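Local coordinates for protein uricase (Bacillus fastidiosus, PDB 4R8X) that catalyses the oxidation of urate by molecular oxygen to 5-hydroxyisourate, the first step on the route from urate to (S)-allantoin, at residues D[61-64]-D[65-68]; D[71-74]-D[75-79]; D[54-57]-D[58-61]. One frame throughout, in Å; residues are numbered along the deposited sequence.

Contact 1. Residues D[61-64]-D[65-68]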
ATOM      1  N   GLY D  61      13.235  32.596   8.903  1.00 16.71           N
ATOM      2  CA  GLY D  61      13.199  31.585   9.945  1.00 17.78           C
ATOM      3  C   GLY D  61      12.604  32.143  11.225  1.00 18.46           C
ATOM      4  O   GLY D  61      12.908  31.678  12.329  1.00 20.16           O
ATOM      5  N   ASP D  62      11.746  33.147  11.077  1.00 18.30           N
ATOM      6  CA  ASP D  62      11.109  33.795  12.222  1.00 18.75           C
ATOM      7  C   ASP D  62       9.824  33.045  12.596  1.00 18.25           C
ATOM      8  O   ASP D  62       8.852  33.058  11.848  1.00 18.67           O
ATOM      9  CB  ASP D  62      10.780  35.251  11.872  1.00 20.36           C
ATOM     10  CG  ASP D  62      10.336  36.060  13.070  1.00 22.40           C
ATOM     11  OD1 ASP D  62       9.988  35.458  14.109  1.00 22.09           O
ATOM     12  OD2 ASP D  62      10.338  37.304  12.967  1.00 24.79           O
ATOM     13  N   ASN D  63       9.816  32.414  13.764  1.00 18.45           N
ATOM     14  CA  ASN D  63       8.656  31.643  14.200  1.00 18.28           C
ATOM     15  C   ASN D  63       7.652  32.432  15.037  1.00 18.55           C
ATOM     16  O   ASN D  63       6.698  31.856  15.561  1.00 18.99           O
ATOM     17  CB  ASN D  63       9.101  30.393  14.960  1.00 20.31           C
ATOM     18  CG  ASN D  63       9.768  29.376  14.060  1.00 22.70           C
ATOM     19  OD1 ASN D  63       9.361  29.183  12.915  1.00 23.53           O
ATOM     20  ND2 ASN D  63      10.799  28.718  14.571  1.00 24.53           N
ATOM     21  N   SER D  64       7.865  33.742  15.153  1.00 18.60           N
ATOM     22  CA  SER D  64       7.047  34.599  16.015  1.00 19.65           C
ATOM     23  C   SER D  64       5.540  34.506  15.777  1.00 18.15           C
ATOM     24  O   SER D  64       4.753  34.514  16.726  1.00 19.08           O
ATOM     25  CB  SER D  64       7.504  36.052  15.897  1.00 21.07           C
ATOM     26  OG  SER D  64       8.851  36.173  16.326  1.00 23.61           O
ATOM     27  N   LEU D  65       5.143  34.404  14.513  1.00 17.21           N
ATOM     28  CA  LEU D  65       3.730  34.342  14.169  1.00 18.09           C
ATOM     29  C   LEU D  65       3.334  32.940  13.747  1.00 17.46           C
ATOM     30  O   LEU D  65       2.314  32.737  13.085  1.00 19.04           O
ATOM     31  CB  LEU D  65       3.406  35.343  13.059  1.00 19.89           C
ATOM     32  CG  LEU D  65       3.401  36.809  13.483  1.00 21.07           C
ATOM     33  CD1 LEU D  65       3.075  37.704  12.292  1.00 21.20           C
ATOM     34  CD2 LEU D  65       2.412  37.023  14.628  1.00 21.25           C
ATOM     35  N   VAL D  66       4.149  31.969  14.136  1.00 16.39           N
ATOM     36  CA  VAL D  66       3.900  30.589  13.757  1.00 15.90           C
ATOM     37  C   VAL D  66       3.128  29.842  14.839  1.00 16.04           C
ATOM     38  O   VAL D  66       3.632  29.623  15.940  1.00 16.72           O
ATOM     39  CB  VAL D  66       5.207  29.849  13.420  1.00 16.17           C
ATOM     40  CG1 VAL D  66       4.931  28.368  13.144  1.00 16.34           C
ATOM     41  CG2 VAL D  66       5.886  30.500  12.226  1.00 16.51           C
ATOM     42  N   VAL D  67       1.885  29.495  14.536  1.00 14.93           N
ATOM     43  CA  VAL D  67       1.153  28.535  15.343  1.00 15.97           C
ATOM     44  C   VAL D  67       1.818  27.181  15.097  1.00 15.10           C
ATOM     45  O   VAL D  67       1.975  26.762  13.943  1.00 14.89           O
ATOM     46  CB  VAL D  67      -0.329  28.474  14.927  1.00 16.03           C
ATOM     47  CG1 VAL D  67      -1.077  27.415  15.738  1.00 16.79           C
ATOM     48  CG2 VAL D  67      -0.979  29.861  15.050  1.00 16.55           C
ATOM     49  N   ALA D  68       2.224  26.500  16.164  1.00 15.63           N
ATOM     50  CA  ALA D  68       2.909  25.213  16.025  1.00 14.82           C
ATOM     51  C   ALA D  68       1.949  24.186  15.430  1.00 14.39           C
ATOM     52  O   ALA D  68       0.761  24.196  15.750  1.00 14.72           O
ATOM     53  CB  ALA D  68       3.426  24.741  17.372  1.00 16.60           C
TER
HETATM   54  O   HOH W   1       6.660  34.759  12.104  1.00 20.29           O
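Asn63 meets Val66 through two flat groups. The side-chain amide turns its OD1 to Val66 CG2, 3.8 Å away, the two side chains crossing at a slant. The Asn63 peptide carbonyl is approached over its face: Val66 N donates to Asn63 O at 2.9 Å from 62° out of the carbonyl plane. In a third flat group, OD1 of the Asp62 carboxylate takes two donors from one residue. Ser64 OG gives its proton to Asp62 OD1 at 2.6 Å on the syn lone pair, whereas Ser64 N reaches Asp62 OD1 at 2.9 Å from above the carboxylate plane. The backbone part of that grip is an Asx turn, and it overlaps a type I beta turn from Asn63 to Val66, closed by the Val66 N bond, so two overlapping turns bend the loop that joins helix 55-59 to helix 69-82. Val66 lays CG2, anti to its carbonyl carbon, 3.6 Å from Asn63 CA. A water spans the bend as well, donating to Asp62 O at 2.8 Å and accepting from Leu65 N at 2.9 Å; it thereby serves an amide whose line to Asn63 O is too bent for a bond. The Leu65 side chain leads off to Gln53 and His105 of the same chain. A second subunit also closes in: Asn63 ND2 is bonded to Tyr180 O of that subunit, and Val66 packs on its Tyr182.

Contact 2. Residues D[71-74]-D[75-79]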
ATOM      1  N   SER D  71       0.059  22.313  17.891  1.00 14.71           N
ATOM      2  CA  SER D  71      -1.026  23.116  18.438  1.00 14.23           C
ATOM      3  C   SER D  71      -2.255  23.100  17.544  1.00 13.83           C
ATOM      4  O   SER D  71      -3.381  23.115  18.035  1.00 12.75           O
ATOM      5  CB  SER D  71      -0.558  24.553  18.665  1.00 14.95           C
ATOM      6  OG  SER D  71       0.543  24.568  19.544  1.00 16.79           O
ATOM      7  N   MET D  72      -2.045  23.055  16.233  1.00 14.47           N
ATOM      8  CA  MET D  72      -3.164  22.942  15.296  1.00 13.65           C
ATOM      9  C   MET D  72      -3.922  21.645  15.499  1.00 12.55           C
ATOM     10  O   MET D  72      -5.157  21.615  15.436  1.00 12.03           O
ATOM     11  CB  MET D  72      -2.700  23.001  13.851  1.00 14.28           C
ATOM     12  CG  MET D  72      -1.968  24.249  13.469  1.00 15.22           C
ATOM     13  SD  MET D  72      -1.513  24.143  11.732  1.00 16.19           S
ATOM     14  CE  MET D  72      -0.134  25.265  11.739  1.00 15.64           C
ATOM     15  N   LYS D  73      -3.169  20.570  15.712  1.00 13.28           N
ATOM     16  CA  LYS D  73      -3.748  19.272  15.975  1.00 14.55           C
ATOM     17  C   LYS D  73      -4.615  19.320  17.236  1.00 13.88           C
ATOM     18  O   LYS D  73      -5.750  18.857  17.228  1.00 14.47           O
ATOM     19  CB  LYS D  73      -2.638  18.227  16.097  1.00 15.61           C
ATOM     20  CG  LYS D  73      -3.089  16.888  16.660  1.00 17.54           C
ATOM     21  CD  LYS D  73      -1.908  16.046  17.106  1.00 21.88           C
ATOM     22  CE  LYS D  73      -1.169  16.685  18.277  1.00 23.58           C
ATOM     23  NZ  LYS D  73      -1.862  16.576  19.584  1.00 25.78           N
ATOM     24  N   ASN D  74      -4.087  19.914  18.307  1.00 13.81           N
ATOM     25  CA  ASN D  74      -4.843  20.058  19.548  1.00 13.33           C
ATOM     26  C   ASN D  74      -6.107  20.884  19.342  1.00 12.60           C
ATOM     27  O   ASN D  74      -7.165  20.563  19.865  1.00 12.59           O
ATOM     28  CB  ASN D  74      -3.991  20.715  20.645  1.00 14.12           C
ATOM     29  CG  ASN D  74      -2.826  19.852  21.090  1.00 15.07           C
ATOM     30  OD1 ASN D  74      -2.859  18.632  20.958  1.00 15.25           O
ATOM     31  ND2 ASN D  74      -1.792  20.490  21.650  1.00 16.02           N
ATOM     32  N   PHE D  75      -5.982  21.957  18.572  1.00 11.47           N
ATOM     33  CA  PHE D  75      -7.113  22.825  18.257  1.00 13.24           C
ATOM     34  C   PHE D  75      -8.253  22.030  17.618  1.00 12.90           C
ATOM     35  O   PHE D  75      -9.416  22.143  18.027  1.00 12.50           O
ATOM     36  CB  PHE D  75      -6.633  23.919  17.307  1.00 13.49           C
ATOM     37  CG  PHE D  75      -7.585  25.085  17.151  1.00 14.23           C
ATOM     38  CD1 PHE D  75      -8.621  25.041  16.225  1.00 14.13           C
ATOM     39  CD2 PHE D  75      -7.404  26.246  17.891  1.00 13.91           C
ATOM     40  CE1 PHE D  75      -9.478  26.125  16.056  1.00 12.93           C
ATOM     41  CE2 PHE D  75      -8.257  27.330  17.725  1.00 14.17           C
ATOM     42  CZ  PHE D  75      -9.289  27.272  16.812  1.00 14.18           C
ATOM     43  N   ILE D  76      -7.924  21.214  16.614  1.00 12.89           N
ATOM     44  CA  ILE D  76      -8.943  20.478  15.895  1.00 13.36           C
ATOM     45  C   ILE D  76      -9.587  19.463  16.817  1.00 12.79           C
ATOM     46  O   ILE D  76     -10.812  19.356  16.901  1.00 12.77           O
ATOM     47  CB  ILE D  76      -8.349  19.775  14.657  1.00 14.03           C
ATOM     48  CG1 ILE D  76      -7.867  20.813  13.633  1.00 14.95           C
ATOM     49  CG2 ILE D  76      -9.366  18.805  14.030  1.00 14.88           C
ATOM     50  CD1 ILE D  76      -6.944  20.226  12.577  1.00 14.98           C
ATOM     51  N   GLN D  77      -8.750  18.728  17.533  1.00 13.95           N
ATOM     52  CA  GLN D  77      -9.254  17.686  18.401  1.00 15.26           C
ATOM     53  C   GLN D  77     -10.163  18.237  19.510  1.00 15.08           C
ATOM     54  O   GLN D  77     -11.182  17.634  19.846  1.00 16.38           O
ATOM     55  CB  GLN D  77      -8.090  16.841  18.934  1.00 16.63           C
ATOM     56  CG  GLN D  77      -7.466  15.974  17.818  1.00 18.31           C
ATOM     57  CD  GLN D  77      -6.154  15.331  18.210  1.00 19.79           C
ATOM     58  OE1 GLN D  77      -5.558  15.684  19.223  1.00 20.43           O
ATOM     59  NE2 GLN D  77      -5.695  14.378  17.397  1.00 19.38           N
ATOM     60  N   ARG D  78      -9.836  19.408  20.045  1.00 14.59           N
ATOM     61  CA  ARG D  78     -10.687  19.985  21.069  1.00 15.52           C
ATOM     62  C   ARG D  78     -12.000  20.512  20.501  1.00 14.76           C
ATOM     63  O   ARG D  78     -13.047  20.429  21.147  1.00 15.93           O
ATOM     64  CB  ARG D  78      -9.939  21.064  21.839  1.00 17.28           C
ATOM     65  CG  ARG D  78      -8.922  20.451  22.768  1.00 19.57           C
ATOM     66  CD  ARG D  78      -8.056  21.477  23.436  1.00 22.06           C
ATOM     67  NE  ARG D  78      -6.725  20.940  23.671  1.00 23.63           N
ATOM     68  CZ  ARG D  78      -5.733  21.644  24.196  1.00 24.10           C
ATOM     69  NH1 ARG D  78      -5.947  22.902  24.550  1.00 23.50           N
ATOM     70  NH2 ARG D  78      -4.541  21.090  24.374  1.00 25.66           N
ATOM     71  N   HIS D  79     -11.956  21.048  19.288  1.00 14.01           N
ATOM     72  CA  HIS D  79     -13.187  21.492  18.663  1.00 13.91           C
ATOM     73  C   HIS D  79     -14.100  20.336  18.251  1.00 12.87           C
ATOM     74  O   HIS D  79     -15.309  20.519  18.142  1.00 12.64           O
ATOM     75  CB  HIS D  79     -12.909  22.457  17.509  1.00 14.32           C
ATOM     76  CG  HIS D  79     -12.549  23.831  17.978  1.00 14.50           C
ATOM     77  ND1 HIS D  79     -11.295  24.143  18.460  1.00 14.77           N
ATOM     78  CD2 HIS D  79     -13.296  24.954  18.108  1.00 15.69           C
ATOM     79  CE1 HIS D  79     -11.280  25.411  18.842  1.00 15.31           C
ATOM     80  NE2 HIS D  79     -12.481  25.923  18.640  1.00 15.83           N
TER
HETATM   81  O   HOH W   2      -4.622  16.789  21.374  1.00 38.28           O
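Ser71 O accepts from Phe75 N at 2.9 Å, as in any alpha helix. Met72 O takes Ile76 N in the same way. Lys73 sends CG away from its backbone N (chi1 168°) and bends at chi3 and chi4. Its CG lies 3.7 Å from Gln77 NE2, and its NZ curls back to donate to Asn74 OD1 at 2.7 Å. One water donates to both Asn74 OD1 and Gln77 OE1; Gln77 NE2 is bonded to Tyr13 O. With an alanine at Lys73 the NZ donor is gone, and Asn74 OD1 would probably keep the water alone among the partners described, the Gln77 amide losing the aliphatic chain beside it. In this tunnelling-fold (T-fold) enzyme the helix packs on strands 5-17 and 40-50, on helix 88-102 and on a second subunit. Asn74 lies alongside Arg78, CB over one guanidinium face and 3.8 Å from Arg78 NH2, amide and guanidinium planes 15° apart; Arg78 NH1 is bonded to Glu186 O, and Asn74 ND2 to Tyr187 O, of the second subunit. His79 ND1 donates to Phe75 O at 2.8 Å, and His79 CE1 lies over one face of the Phe75 ring, displaced toward its rim.

Contact 3. Residues D[54-57]-D[58-61]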
ATOM      1  N   LEU D  54       2.824  35.209   7.137  1.00 13.78           N
ATOM      2  CA  LEU D  54       3.644  34.021   7.365  1.00 13.90           C
ATOM      3  C   LEU D  54       4.973  34.085   6.609  1.00 13.43           C
ATOM      4  O   LEU D  54       5.817  33.207   6.745  1.00 13.55           O
ATOM      5  CB  LEU D  54       2.876  32.758   6.951  1.00 14.54           C
ATOM      6  CG  LEU D  54       1.528  32.545   7.651  1.00 16.28           C
ATOM      7  CD1 LEU D  54       0.862  31.260   7.183  1.00 17.27           C
ATOM      8  CD2 LEU D  54       1.702  32.538   9.166  1.00 17.82           C
ATOM      9  N   LEU D  55       5.159  35.112   5.796  1.00 14.44           N
ATOM     10  CA  LEU D  55       6.297  35.131   4.878  1.00 14.92           C
ATOM     11  C   LEU D  55       7.642  35.020   5.583  1.00 14.02           C
ATOM     12  O   LEU D  55       8.498  34.238   5.177  1.00 13.07           O
ATOM     13  CB  LEU D  55       6.265  36.381   3.994  1.00 15.18           C
ATOM     14  CG  LEU D  55       7.413  36.492   2.992  1.00 15.40           C
ATOM     15  CD1 LEU D  55       7.346  35.389   1.931  1.00 16.96           C
ATOM     16  CD2 LEU D  55       7.415  37.872   2.358  1.00 16.60           C
ATOM     17  N   THR D  56       7.841  35.783   6.646  1.00 14.73           N
ATOM     18  CA  THR D  56       9.150  35.772   7.280  1.00 13.97           C
ATOM     19  C   THR D  56       9.463  34.473   8.032  1.00 13.11           C
ATOM     20  O   THR D  56      10.625  34.231   8.370  1.00 13.74           O
ATOM     21  CB  THR D  56       9.351  36.982   8.205  1.00 14.67           C
ATOM     22  OG1 THR D  56       8.326  36.978   9.197  1.00 15.82           O
ATOM     23  CG2 THR D  56       9.295  38.295   7.403  1.00 15.60           C
ATOM     24  N   SER D  57       8.453  33.635   8.273  1.00 12.52           N
ATOM     25  CA  SER D  57       8.719  32.323   8.846  1.00 13.11           C
ATOM     26  C   SER D  57       9.544  31.513   7.846  1.00 12.85           C
ATOM     27  O   SER D  57      10.357  30.674   8.237  1.00 13.94           O
ATOM     28  CB  SER D  57       7.420  31.602   9.254  1.00 13.56           C
ATOM     29  OG  SER D  57       6.677  31.106   8.143  1.00 14.18           O
ATOM     30  N   PHE D  58       9.350  31.786   6.560  1.00 12.73           N
ATOM     31  CA  PHE D  58      10.141  31.142   5.504  1.00 13.13           C
ATOM     32  C   PHE D  58      11.412  31.930   5.198  1.00 12.78           C
ATOM     33  O   PHE D  58      12.509  31.382   5.166  1.00 12.97           O
ATOM     34  CB  PHE D  58       9.327  31.016   4.212  1.00 12.74           C
ATOM     35  CG  PHE D  58       8.157  30.081   4.326  1.00 12.70           C
ATOM     36  CD1 PHE D  58       6.930  30.538   4.783  1.00 13.02           C
ATOM     37  CD2 PHE D  58       8.280  28.748   3.966  1.00 13.58           C
ATOM     38  CE1 PHE D  58       5.852  29.697   4.891  1.00 12.56           C
ATOM     39  CE2 PHE D  58       7.204  27.893   4.078  1.00 12.59           C
ATOM     40  CZ  PHE D  58       5.987  28.369   4.538  1.00 12.90           C
ATOM     41  N   THR D  59      11.270  33.233   4.987  1.00 13.25           N
ATOM     42  CA  THR D  59      12.390  34.005   4.477  1.00 13.77           C
ATOM     43  C   THR D  59      13.417  34.337   5.555  1.00 14.74           C
ATOM     44  O   THR D  59      14.578  34.582   5.239  1.00 16.06           O
ATOM     45  CB  THR D  59      11.932  35.313   3.814  1.00 14.64           C
ATOM     46  OG1 THR D  59      11.190  36.081   4.763  1.00 15.53           O
ATOM     47  CG2 THR D  59      11.053  35.017   2.603  1.00 15.72           C
ATOM     48  N   GLU D  60      13.002  34.328   6.820  1.00 15.85           N
ATOM     49  CA  GLU D  60      13.899  34.717   7.903  1.00 16.50           C
ATOM     50  C   GLU D  60      14.006  33.672   9.017  1.00 17.09           C
ATOM     51  O   GLU D  60      14.771  33.845   9.969  1.00 17.89           O
ATOM     52  CB  GLU D  60      13.480  36.080   8.481  1.00 17.67           C
ATOM     53  CG  GLU D  60      13.537  37.213   7.452  1.00 19.31           C
ATOM     54  CD  GLU D  60      13.026  38.538   7.982  1.00 21.71           C
ATOM     55  OE1 GLU D  60      12.748  38.624   9.195  1.00 22.55           O
ATOM     56  OE2 GLU D  60      12.904  39.493   7.185  1.00 21.97           O
ATOM     57  N   GLY D  61      13.235  32.596   8.903  1.00 16.71           N
ATOM     58  CA  GLY D  61      13.199  31.585   9.945  1.00 17.78           C
ATOM     59  C   GLY D  61      12.604  32.143  11.225  1.00 18.46           C
ATOM     60  O   GLY D  61      12.908  31.678  12.329  1.00 20.16           O
TER
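Leu55 O accepts from both Thr59 N, at 3.0 Å and in the carbonyl plane, and Phe58 N, at 2.9 Å and 50° above it, while Thr56 O takes Glu60 N, so i to i+3 and i to i+4 bonds mix in this single short turn of helix. Ser57 OG, set between its own N and carbonyl carbon (chi1 74°), donates to Leu54 O at 2.7 Å, an oxygen that Ser57 N also uses. The Phe58 ring turns its edge to this carbonyl, with Leu54 O 3.5 Å from Phe58 CD1 and Leu55 O also near the ring plane. Leu55 and Thr59 cross aslant, Leu55 CD1 touching Thr59 CG2 at 3.8 Å, and Thr56 runs beside Glu60, its CG2 3.8 Å from Glu60 CD. The chain then leaves helical angles at Glu60 and turns at Gly61, whose phi is positive and whose CA makes a CA-H...O contact with Ser57 O at 3.4 Å. Leu54 leans on Tyr7, and Leu55 and Phe58 on Met5, all of strand 5-17. A second subunit also packs here: Phe58 stacks on its Phe301, Thr59 meets Tyr249, and Ser57 and Phe58 touch Gln245, a predicted urate ligand, both of these partners lying on its helix 244-258.

Overall arrangement
Contacts 3, 1 and 2 follow one another along the chain; all touch the second subunit. Contacts 1 and 3, partly buried, lie far out from the chain's centre. They share Gly61 and are about 8 Å apart between centres, with a probable hydrogen bond from Asp62 N to Thr56 O and Val66 CG2 against Ser57 CB. Contact 2 is the buried one, on helix 69-82, its centre about 17 Å from that of contact 1, the two touching through Val67 O and Met72 CE. Chemistry follows place: the outer loop and short helix use side chains that bond to nearby backbone groups (Asp62 OD1, Ser57 OG), whereas the longer helix has backbone bonds and amides, rings and a guanidinium.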